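Local structure of uracil-dna glycosylase (Deinococcus radiodurans, 4UQM) at residues K158-E161 against H162-D165; G184-A187 against R188-K191; S204-S208 against P209-Q213. The protein belongs to the uracil-DNA glycosylase superfamily, an alpha/beta fold built on a four-stranded parallel sheet, and is held here in complex with DNA. The protein carries 1 engineered substitution. All coordinates share one frame; numbering follows the deposited sequence. Where two conformers were deposited one is given.

From the N terminus onward the three contacts come in series, none nested in or crossing another, and each is a local contact within one continuous stretch. Interaction 1 forms the first turns of helix 160-172. Interaction 2 closes the short helix that follows strand 179-183, together with the turn leaving it, and K190 on that turn reaches back to E161, T164 and D165 of interaction 1. Interaction 3 closes the loop that follows strand 200-204. It touches interaction 2 where G184, just after strand 179-183, bonds to S204 at the end of strand 200-204, and both meet the phosphate of DT11 of chain B. Interaction 1 does not touch interaction 3; their centres are about 23 Å apart.

Interaction 1 (K158-E161 against H162-D165); sequences KGWE and HFTD
With CG of W160 beside its own backbone N (chi1 -82°) and CG of F163 swung anti to its backbone N (chi1 179°), the two aromatic side chains leave the helix side by side and point the same way. The indole offers the edge of its six-membered ring: CZ3 of W160 comes to 3.9 Å from CD2 of F163, and that carbon lies near the indole plane. The ring planes stand at 72° with centroids 5.9 Å apart, an offset edge-to-face pair in which the tryptophan edge is directed at the phenylalanine face. Both rings also pack on other helices, W160 on L43 and L47 of helix 38-53 and F163 on L31 of helix 25-35, while W160 NE1 is bonded to T146 OG1.

The pair sits on the opening turns of helix 160-172, with G159 at the N-cap. Backbone angles at G159 are such that a CB would be jammed against the carbonyl of K158. A weak bond runs from H162 N to G159 O (3.3 Å); regular helical bonds then begin with T164 N to W160 O (2.8 Å) and D165 N to E161 O (2.8 Å). E161 bends at its second torsion, bringing its carboxylate back toward the helix start, where OE2 is bonded to G157 N; the amide end of the helix would probably help to stabilise its charge. T164 OG1 bonds to A143 O and to K190 NZ, and D165 OD1 forms a salt bridge with the same K190 NZ, which also makes a weak bond to E161 O.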
loop_
_atom_site.group_PDB
_atom_site.type_symbol
_atom_site.label_atom_id
_atom_site.label_comp_id
_atom_site.label_asym_id
_atom_site.label_seq_id
_atom_site.Cartn_x
_atom_site.Cartn_y
_atom_site.Cartn_z
ATOM N N LYS A 158 3.710 -9.702 14.005
ATOM C CA LYS A 158 3.330 -9.099 15.293
ATOM C C LYS A 158 1.862 -8.715 15.366
ATOM O O LYS A 158 1.438 -8.127 16.366
ATOM C CB LYS A 158 4.160 -7.834 15.485
ATOM C CG LYS A 158 5.658 -8.060 15.395
ATOM C CD LYS A 158 6.104 -9.024 16.467
ATOM C CE LYS A 158 7.603 -9.166 16.535
ATOM N NZ LYS A 158 7.888 -10.301 17.484
ATOM N N GLY A 159 1.076 -9.055 14.353
ATOM C CA GLY A 159 -0.327 -8.767 14.315
ATOM C C GLY A 159 -0.798 -7.960 13.161
ATOM O O GLY A 159 -1.985 -7.997 12.836
ATOM N N TRP A 160 0.100 -7.244 12.461
ATOM C CA TRP A 160 -0.389 -6.451 11.347
ATOM C C TRP A 160 -1.020 -7.297 10.249
ATOM O O TRP A 160 -1.933 -6.849 9.547
ATOM C CB TRP A 160 0.735 -5.614 10.693
ATOM C CG TRP A 160 1.057 -4.338 11.387
ATOM C CD1 TRP A 160 2.266 -3.961 11.945
ATOM C CD2 TRP A 160 0.166 -3.257 11.598
ATOM N NE1 TRP A 160 2.157 -2.688 12.476
ATOM C CE2 TRP A 160 0.872 -2.249 12.281
ATOM C CE3 TRP A 160 -1.180 -3.031 11.284
ATOM C CZ2 TRP A 160 0.257 -1.051 12.660
ATOM C CZ3 TRP A 160 -1.786 -1.840 11.660
ATOM C CH2 TRP A 160 -1.057 -0.869 12.327
ATOM N N GLU A 161 -0.464 -8.485 10.027
ATOM C CA GLU A 161 -0.956 -9.316 8.922
ATOM C C GLU A 161 -2.405 -9.686 9.061
ATOM O O GLU A 161 -3.104 -9.743 8.046
ATOM C CB GLU A 161 -0.110 -10.586 8.776
ATOM C CG GLU A 161 1.326 -10.342 8.322
ATOM C CD GLU A 161 2.330 -9.984 9.411
ATOM O OE1 GLU A 161 1.938 -9.764 10.598
ATOM O OE2 GLU A 161 3.555 -9.962 9.072
ATOM N N HIS A 162 -2.901 -9.847 10.289
ATOM C CA HIS A 162 -4.333 -10.100 10.462
ATOM C C HIS A 162 -5.131 -8.862 10.051
ATOM O O HIS A 162 -6.187 -8.960 9.457
ATOM C CB HIS A 162 -4.624 -10.416 11.921
ATOM C CG HIS A 162 -4.035 -11.691 12.395
ATOM N ND1 HIS A 162 -4.289 -12.891 11.773
ATOM C CD2 HIS A 162 -3.261 -11.970 13.467
ATOM C CE1 HIS A 162 -3.667 -13.861 12.433
ATOM N NE2 HIS A 162 -3.010 -13.320 13.449
ATOM N N PHE A 163 -4.640 -7.695 10.425
ATOM C CA PHE A 163 -5.333 -6.447 10.081
ATOM C C PHE A 163 -5.312 -6.208 8.565
ATOM O O PHE A 163 -6.355 -5.877 7.972
ATOM C CB PHE A 163 -4.686 -5.280 10.790
ATOM C CG PHE A 163 -5.335 -3.958 10.456
ATOM C CD1 PHE A 163 -6.552 -3.621 11.031
ATOM C CD2 PHE A 163 -4.777 -3.116 9.492
ATOM C CE1 PHE A 163 -7.190 -2.440 10.660
ATOM C CE2 PHE A 163 -5.394 -1.933 9.138
ATOM C CZ PHE A 163 -6.590 -1.568 9.743
ATOM N N THR A 164 -4.163 -6.384 7.926
ATOM C CA THR A 164 -4.146 -6.176 6.485
ATOM C C THR A 164 -4.859 -7.309 5.733
ATOM O O THR A 164 -5.402 -7.062 4.657
ATOM C CB THR A 164 -2.744 -5.886 5.928
ATOM O OG1 THR A 164 -1.890 -6.967 6.235
ATOM C CG2 THR A 164 -2.222 -4.602 6.494
ATOM N N ASP A 165 -4.957 -8.511 6.298
ATOM C CA ASP A 165 -5.926 -9.520 5.752
ATOM C C ASP A 165 -7.348 -8.953 5.735
ATOM O O ASP A 165 -8.081 -9.118 4.771
ATOM C CB ASP A 165 -5.964 -10.814 6.601
ATOM C CG ASP A 165 -4.752 -11.752 6.389
ATOM O OD1 ASP A 165 -3.961 -11.533 5.449
ATOM O OD2 ASP A 165 -4.687 -12.719 7.193
#

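Interaction 2 (G184-A187 against R188-K191); sequences GSYA and RKKK. With nucleotides of chain B.
The short helix 185-188, whose first turn is closed by R188 N donating to G184 O (2.9 Å), presents its N-terminal end to a DNA phosphate, that of DT11 of chain B. The N-H of S185 is aimed almost straight at OP2 of DT11, with N 2.8 Å away and an N-H...O angle of 175°. The partial positive charge of a helix start would be expected to strengthen this grip. G184, with no side chain, brings CA to 3.2 Å from OP1 of DT11, and its backbone angles are ones at which a CB would clash with the preceding carbonyl. A water joins the same site: it donates to OP1 of DT11 (2.9 Å), receives a weak bond from R188 NH1 (3.1 Å), and is also bonded to S185 OG.

The aliphatic part of R188 folds along the carbonyl of G184, with CG 3.1 Å from G184 O. A bend at chi3 (77°) then turns the guanidinium group so that NE can form a salt bridge with E203. Y186 and K189 run side by side, pointing the same way, with K189 CE 4.0 Å from Y186 CD2. The bend at the last torsion of K189 leaves NZ 5.4 Å from the ring centroid of Y186, at most a weak cation-pi attraction. Further along, K190 N bonds to A187 O, and R188 to K191 form a type I beta turn.

Within the fold, the helix directly follows strand 179-183, and G184 is joined by backbone hydrogen bonds to S204 of strand 200-204. A187 and K190 pack on L80 of strand 77-81, while R188 and K191 rest on L182.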
loop_
_atom_site.group_PDB
_atom_site.type_symbol
_atom_site.label_atom_id
_atom_site.label_comp_id
_atom_site.label_asym_id
_atom_site.label_seq_id
_atom_site.Cartn_x
_atom_site.Cartn_y
_atom_site.Cartn_z
ATOM N N GLY A 184 6.152 -8.512 -3.779
ATOM C CA GLY A 184 7.022 -9.177 -2.825
ATOM C C GLY A 184 6.399 -10.401 -2.189
ATOM O O GLY A 184 5.166 -10.589 -2.165
ATOM N N SER A 185 7.270 -11.222 -1.610
ATOM C CA SER A 185 6.824 -12.484 -1.056
ATOM C C SER A 185 5.821 -12.305 0.092
ATOM O O SER A 185 4.877 -13.083 0.237
ATOM C CB SER A 185 8.018 -13.288 -0.591
ATOM O OG SER A 185 8.884 -13.590 -1.697
ATOM N N TYR A 186 6.065 -11.312 0.941
ATOM C CA TYR A 186 5.144 -11.123 2.091
ATOM C C TYR A 186 3.761 -10.628 1.634
ATOM O O TYR A 186 2.725 -11.174 2.086
ATOM C CB TYR A 186 5.776 -10.194 3.145
ATOM C CG TYR A 186 6.889 -10.926 3.886
ATOM C CD1 TYR A 186 8.190 -10.964 3.409
ATOM C CD2 TYR A 186 6.607 -11.715 5.012
ATOM C CE1 TYR A 186 9.158 -11.682 4.037
ATOM C CE2 TYR A 186 7.562 -12.463 5.635
ATOM C CZ TYR A 186 8.839 -12.474 5.127
ATOM O OH TYR A 186 9.824 -13.220 5.737
ATOM N N ALA A 187 3.725 -9.711 0.670
ATOM C CA ALA A 187 2.450 -9.277 0.121
ATOM C C ALA A 187 1.723 -10.432 -0.570
ATOM O O ALA A 187 0.491 -10.553 -0.519
ATOM C CB ALA A 187 2.661 -8.163 -0.879
ATOM N N ARG A 188 2.475 -11.266 -1.289
ATOM C CA ARG A 188 1.895 -12.381 -2.030
ATOM C C ARG A 188 1.213 -13.440 -1.170
ATOM O O ARG A 188 0.403 -14.212 -1.690
ATOM C CB ARG A 188 2.946 -12.960 -2.955
ATOM C CG ARG A 188 3.234 -11.975 -4.092
ATOM C CD ARG A 188 4.474 -12.346 -4.861
ATOM N NE ARG A 188 4.281 -13.434 -5.777
ATOM C CZ ARG A 188 5.195 -13.840 -6.665
ATOM N NH1 ARG A 188 6.414 -13.304 -6.703
ATOM N NH2 ARG A 188 4.877 -14.810 -7.503
ATOM N N LYS A 189 1.485 -13.454 0.137
ATOM C CA LYS A 189 0.760 -14.359 1.045
ATOM C C LYS A 189 -0.750 -14.060 1.056
ATOM O O LYS A 189 -1.525 -14.941 1.424
ATOM C CB LYS A 189 1.332 -14.266 2.471
ATOM C CG LYS A 189 2.785 -14.645 2.593
ATOM C CD LYS A 189 3.294 -14.791 4.013
ATOM C CE LYS A 189 4.791 -15.089 4.017
ATOM N NZ LYS A 189 5.191 -16.229 3.192
ATOM N N LYS A 190 -1.150 -12.849 0.648
ATOM C CA LYS A 190 -2.583 -12.457 0.626
ATOM C C LYS A 190 -3.343 -13.057 -0.574
ATOM O O LYS A 190 -4.583 -12.952 -0.654
ATOM C CB LYS A 190 -2.768 -10.939 0.547
ATOM C CG LYS A 190 -2.048 -10.079 1.525
ATOM C CD LYS A 190 -2.445 -10.338 2.892
ATOM C CE LYS A 190 -1.980 -9.201 3.803
ATOM N NZ LYS A 190 -1.975 -9.718 5.168
ATOM N N LYS A 191 -2.614 -13.635 -1.541
ATOM C CA LYS A 191 -3.270 -14.035 -2.809
ATOM C C LYS A 191 -4.486 -14.923 -2.626
ATOM O O LYS A 191 -5.474 -14.716 -3.284
ATOM C CB LYS A 191 -2.269 -14.703 -3.745
ATOM C CG LYS A 191 -2.857 -15.054 -5.099
ATOM C CD LYS A 191 -1.778 -15.679 -5.944
ATOM C CE LYS A 191 -2.297 -16.162 -7.273
ATOM N NZ LYS A 191 -1.229 -17.053 -7.816
ATOM P P DT B 11 10.758 -10.193 -2.538
ATOM O OP1 DT B 11 10.011 -9.951 -3.788
ATOM O OP2 DT B 11 9.992 -10.485 -1.289
ATOM O "O5'" DT B 11 11.702 -11.469 -2.794
ATOM C "C5'" DT B 11 12.180 -11.711 -4.136
ATOM C "C4'" DT B 11 12.868 -13.057 -4.113
ATOM O "O4'" DT B 11 14.121 -12.955 -3.379
ATOM C "C3'" DT B 11 12.048 -14.149 -3.419
ATOM O "O3'" DT B 11 12.435 -15.380 -4.016
ATOM C "C2'" DT B 11 12.706 -14.268 -2.061
ATOM C "C1'" DT B 11 14.160 -13.990 -2.449
ATOM N N1 DT B 11 15.085 -13.643 -1.362
ATOM C C2 DT B 11 16.365 -14.147 -1.439
ATOM O O2 DT B 11 16.775 -14.764 -2.406
ATOM N N3 DT B 11 17.160 -13.850 -0.366
ATOM C C4 DT B 11 16.805 -13.122 0.762
ATOM O O4 DT B 11 17.629 -12.911 1.642
ATOM C C5 DT B 11 15.452 -12.637 0.782
ATOM C C7 DT B 11 14.986 -11.836 1.960
ATOM C C6 DT B 11 14.668 -12.913 -0.266
HETATM O O HOH W 1 8.413 -12.275 -4.581
#

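Interaction 3 (S204-S208 against P209-Q213); sequences SGHPS and PLSEQ. With nucleotides of chain B.
S211 turns OG into the position between its backbone N and carbonyl carbon (chi1 48°), and from there the hydroxyl donates to H206 O (2.7 Å), approaching from above the carbonyl plane. S208 OG lies anti to its backbone N (chi1 176°), where it both accepts from L210 N, an ST turn, and donates to OP2 of DG10 of chain B (2.9 Å). S208 O takes S211 N at 2.9 Å, so both the side chain and the carbonyl of this serine hold the following turn. H206 ND1 accepts from S208 N (3.0 Å), which helps to set the rotation of the imidazole. P207 CD lies over one face of that ring and C5' of DG10 of chain B over the opposite one, each toward the rim.

The sequence H206-P207-S208-P209-L210-S211 matches the leucine loop of the classical (family 1) uracil-DNA glycosylases, a loop that places its leucine among the bases of bound DNA. Accordingly, both methyl groups of L210 lie over one face of the adenine of DA8 of chain B, CD2 being 3.5 Å from its C5 and CD1 3.6 Å from its C2. L210 CB packs beside the sugar of DG10, 3.6 Å from O4'. H206 N bonds to OP1 of DT11 of chain B (2.9 Å), so neighbouring phosphates are held from the two ends of the segment 206-208. N110 ND2 of helix 106-118 bonds both P207 O and E212 OE1.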
loop_
_atom_site.group_PDB
_atom_site.type_symbol
_atom_site.label_atom_id
_atom_site.label_comp_id
_atom_site.label_asym_id
_atom_site.label_seq_id
_atom_site.Cartn_x
_atom_site.Cartn_y
_atom_site.Cartn_z
ATOM N N SER A 204 4.366 -10.019 -8.357
ATOM C CA SER A 204 5.779 -10.056 -8.745
ATOM C C SER A 204 6.659 -9.899 -7.538
ATOM O O SER A 204 6.176 -9.739 -6.419
ATOM C CB SER A 204 6.137 -8.926 -9.734
ATOM O OG SER A 204 6.144 -7.663 -9.104
ATOM N N GLY A 205 7.959 -9.919 -7.773
ATOM C CA GLY A 205 8.875 -9.461 -6.753
ATOM C C GLY A 205 8.700 -7.977 -6.431
ATOM O O GLY A 205 8.137 -7.170 -7.197
ATOM N N HIS A 206 9.252 -7.597 -5.298
ATOM C CA HIS A 206 9.222 -6.235 -4.849
ATOM C C HIS A 206 10.138 -5.331 -5.669
ATOM O O HIS A 206 11.173 -5.777 -6.175
ATOM C CB HIS A 206 9.643 -6.292 -3.344
ATOM C CG HIS A 206 9.425 -5.034 -2.583
ATOM N ND1 HIS A 206 10.305 -3.987 -2.659
ATOM C CD2 HIS A 206 8.430 -4.645 -1.745
ATOM C CE1 HIS A 206 9.881 -3.008 -1.883
ATOM N NE2 HIS A 206 8.748 -3.385 -1.318
ATOM N N PRO A 207 9.784 -4.039 -5.777
ATOM C CA PRO A 207 10.636 -3.167 -6.618
ATOM C C PRO A 207 11.963 -2.663 -5.970
ATOM O O PRO A 207 12.743 -1.983 -6.607
ATOM C CB PRO A 207 9.737 -1.966 -6.877
ATOM C CG PRO A 207 8.742 -1.941 -5.720
ATOM C CD PRO A 207 8.494 -3.408 -5.447
ATOM N N SER A 208 12.256 -3.034 -4.722
ATOM C CA SER A 208 13.542 -2.767 -4.129
ATOM C C SER A 208 14.654 -3.203 -5.065
ATOM O O SER A 208 14.549 -4.255 -5.719
ATOM C CB SER A 208 13.703 -3.579 -2.829
ATOM O OG SER A 208 15.007 -3.375 -2.313
ATOM N N PRO A 209 15.767 -2.472 -5.099
ATOM C CA PRO A 209 16.921 -2.928 -5.902
ATOM C C PRO A 209 17.373 -4.347 -5.486
ATOM O O PRO A 209 17.898 -5.066 -6.336
ATOM C CB PRO A 209 17.951 -1.844 -5.643
ATOM C CG PRO A 209 17.549 -1.217 -4.396
ATOM C CD PRO A 209 16.055 -1.195 -4.423
ATOM N N LEU A 210 17.137 -4.771 -4.228
ATOM C CA LEU A 210 17.561 -6.100 -3.779
ATOM C C LEU A 210 16.691 -7.232 -4.327
ATOM O O LEU A 210 17.064 -8.408 -4.141
ATOM C CB LEU A 210 17.518 -6.205 -2.271
ATOM C CG LEU A 210 18.323 -5.167 -1.491
ATOM C CD1 LEU A 210 18.159 -5.396 0.011
ATOM C CD2 LEU A 210 19.753 -5.148 -1.931
ATOM N N SER A 211 15.589 -6.912 -4.990
ATOM C CA SER A 211 14.751 -7.878 -5.667
ATOM C C SER A 211 14.377 -7.466 -7.088
ATOM O O SER A 211 13.460 -8.064 -7.690
ATOM C CB SER A 211 13.495 -8.083 -4.840
ATOM O OG SER A 211 12.918 -6.830 -4.452
ATOM N N GLU A 212 15.045 -6.444 -7.631
ATOM C CA GLU A 212 14.553 -5.825 -8.855
ATOM C C GLU A 212 14.509 -6.759 -10.050
ATOM O O GLU A 212 13.656 -6.568 -10.938
ATOM C CB GLU A 212 15.298 -4.527 -9.180
ATOM C CG GLU A 212 16.742 -4.787 -9.575
ATOM C CD GLU A 212 17.564 -3.537 -9.823
ATOM O OE1 GLU A 212 17.287 -2.492 -9.241
ATOM O OE2 GLU A 212 18.510 -3.628 -10.634
ATOM N N GLN A 213 15.376 -7.788 -10.080
ATOM C CA GLN A 213 15.292 -8.768 -11.166
ATOM C C GLN A 213 13.930 -9.483 -11.238
ATOM O O GLN A 213 13.556 -9.996 -12.295
ATOM C CB GLN A 213 16.400 -9.818 -11.039
ATOM C CG GLN A 213 16.304 -10.751 -9.825
ATOM C CD GLN A 213 17.428 -11.759 -9.739
ATOM O OE1 GLN A 213 17.956 -12.024 -8.663
ATOM N NE2 GLN A 213 17.802 -12.320 -10.863
ATOM P P DG B 10 14.109 -4.526 1.116
ATOM O OP1 DG B 10 14.678 -5.555 1.966
ATOM O OP2 DG B 10 14.936 -3.513 0.594
ATOM O "O5'" DG B 10 13.303 -5.167 -0.096
ATOM C "C5'" DG B 10 12.593 -6.369 0.019
ATOM C "C4'" DG B 10 12.896 -7.255 -1.164
ATOM O "O4'" DG B 10 14.322 -7.435 -1.209
ATOM C "C3'" DG B 10 12.286 -8.644 -1.074
ATOM O "O3'" DG B 10 11.772 -9.020 -2.351
ATOM C "C2'" DG B 10 13.454 -9.507 -0.621
ATOM C "C1'" DG B 10 14.654 -8.798 -1.201
ATOM N N9 DG B 10 15.893 -8.964 -0.438
ATOM C C8 DG B 10 16.197 -8.404 0.774
ATOM N N7 DG B 10 17.372 -8.747 1.218
ATOM C C5 DG B 10 17.871 -9.596 0.244
ATOM C C6 DG B 10 19.096 -10.303 0.186
ATOM O O6 DG B 10 20.005 -10.320 1.005
ATOM N N1 DG B 10 19.198 -11.050 -0.978
ATOM C C2 DG B 10 18.244 -11.110 -1.957
ATOM N N2 DG B 10 18.522 -11.877 -3.009
ATOM N N3 DG B 10 17.089 -10.477 -1.902
ATOM C C4 DG B 10 16.972 -9.740 -0.784
ATOM P P DA B 8 19.196 1.580 4.252
ATOM O OP1 DA B 8 19.578 2.833 4.949
ATOM O OP2 DA B 8 18.589 0.413 4.954
ATOM O "O5'" DA B 8 18.461 1.850 2.863
ATOM C "C5'" DA B 8 17.819 0.740 2.244
ATOM C "C4'" DA B 8 17.595 0.998 0.774
ATOM O "O4'" DA B 8 18.819 0.776 0.035
ATOM C "C3'" DA B 8 16.563 0.047 0.183
ATOM O "O3'" DA B 8 15.768 0.685 -0.806
ATOM C "C2'" DA B 8 17.384 -1.040 -0.473
ATOM C "C1'" DA B 8 18.688 -0.344 -0.827
ATOM N N9 DA B 8 19.858 -1.204 -0.645
ATOM C C8 DA B 8 20.897 -1.379 -1.527
ATOM N N7 DA B 8 21.785 -2.257 -1.127
ATOM C C5 DA B 8 21.290 -2.705 0.089
ATOM C C6 DA B 8 21.758 -3.662 1.007
ATOM N N6 DA B 8 22.897 -4.347 0.846
ATOM N N1 DA B 8 21.032 -3.870 2.128
ATOM C C2 DA B 8 19.884 -3.195 2.280
ATOM N N3 DA B 8 19.335 -2.279 1.484
ATOM C C4 DA B 8 20.094 -2.079 0.390
ATOM P P DT B 11 10.758 -10.193 -2.538
ATOM O OP1 DT B 11 10.011 -9.951 -3.788
ATOM O OP2 DT B 11 9.992 -10.485 -1.289
ATOM O "O5'" DT B 11 11.702 -11.469 -2.794
ATOM C "C5'" DT B 11 12.180 -11.711 -4.136
ATOM C "C4'" DT B 11 12.868 -13.057 -4.113
ATOM O "O4'" DT B 11 14.121 -12.955 -3.379
ATOM C "C3'" DT B 11 12.048 -14.149 -3.419
ATOM O "O3'" DT B 11 12.435 -15.380 -4.016
ATOM C "C2'" DT B 11 12.706 -14.268 -2.061
ATOM C "C1'" DT B 11 14.160 -13.990 -2.449
ATOM N N1 DT B 11 15.085 -13.643 -1.362
ATOM C C2 DT B 11 16.365 -14.147 -1.439
ATOM O O2 DT B 11 16.775 -14.764 -2.406
ATOM N N3 DT B 11 17.160 -13.850 -0.366
ATOM C C4 DT B 11 16.805 -13.122 0.762
ATOM O O4 DT B 11 17.629 -12.911 1.642
ATOM C C5 DT B 11 15.452 -12.637 0.782
ATOM C C7 DT B 11 14.986 -11.836 1.960
ATOM C C6 DT B 11 14.668 -12.913 -0.266
#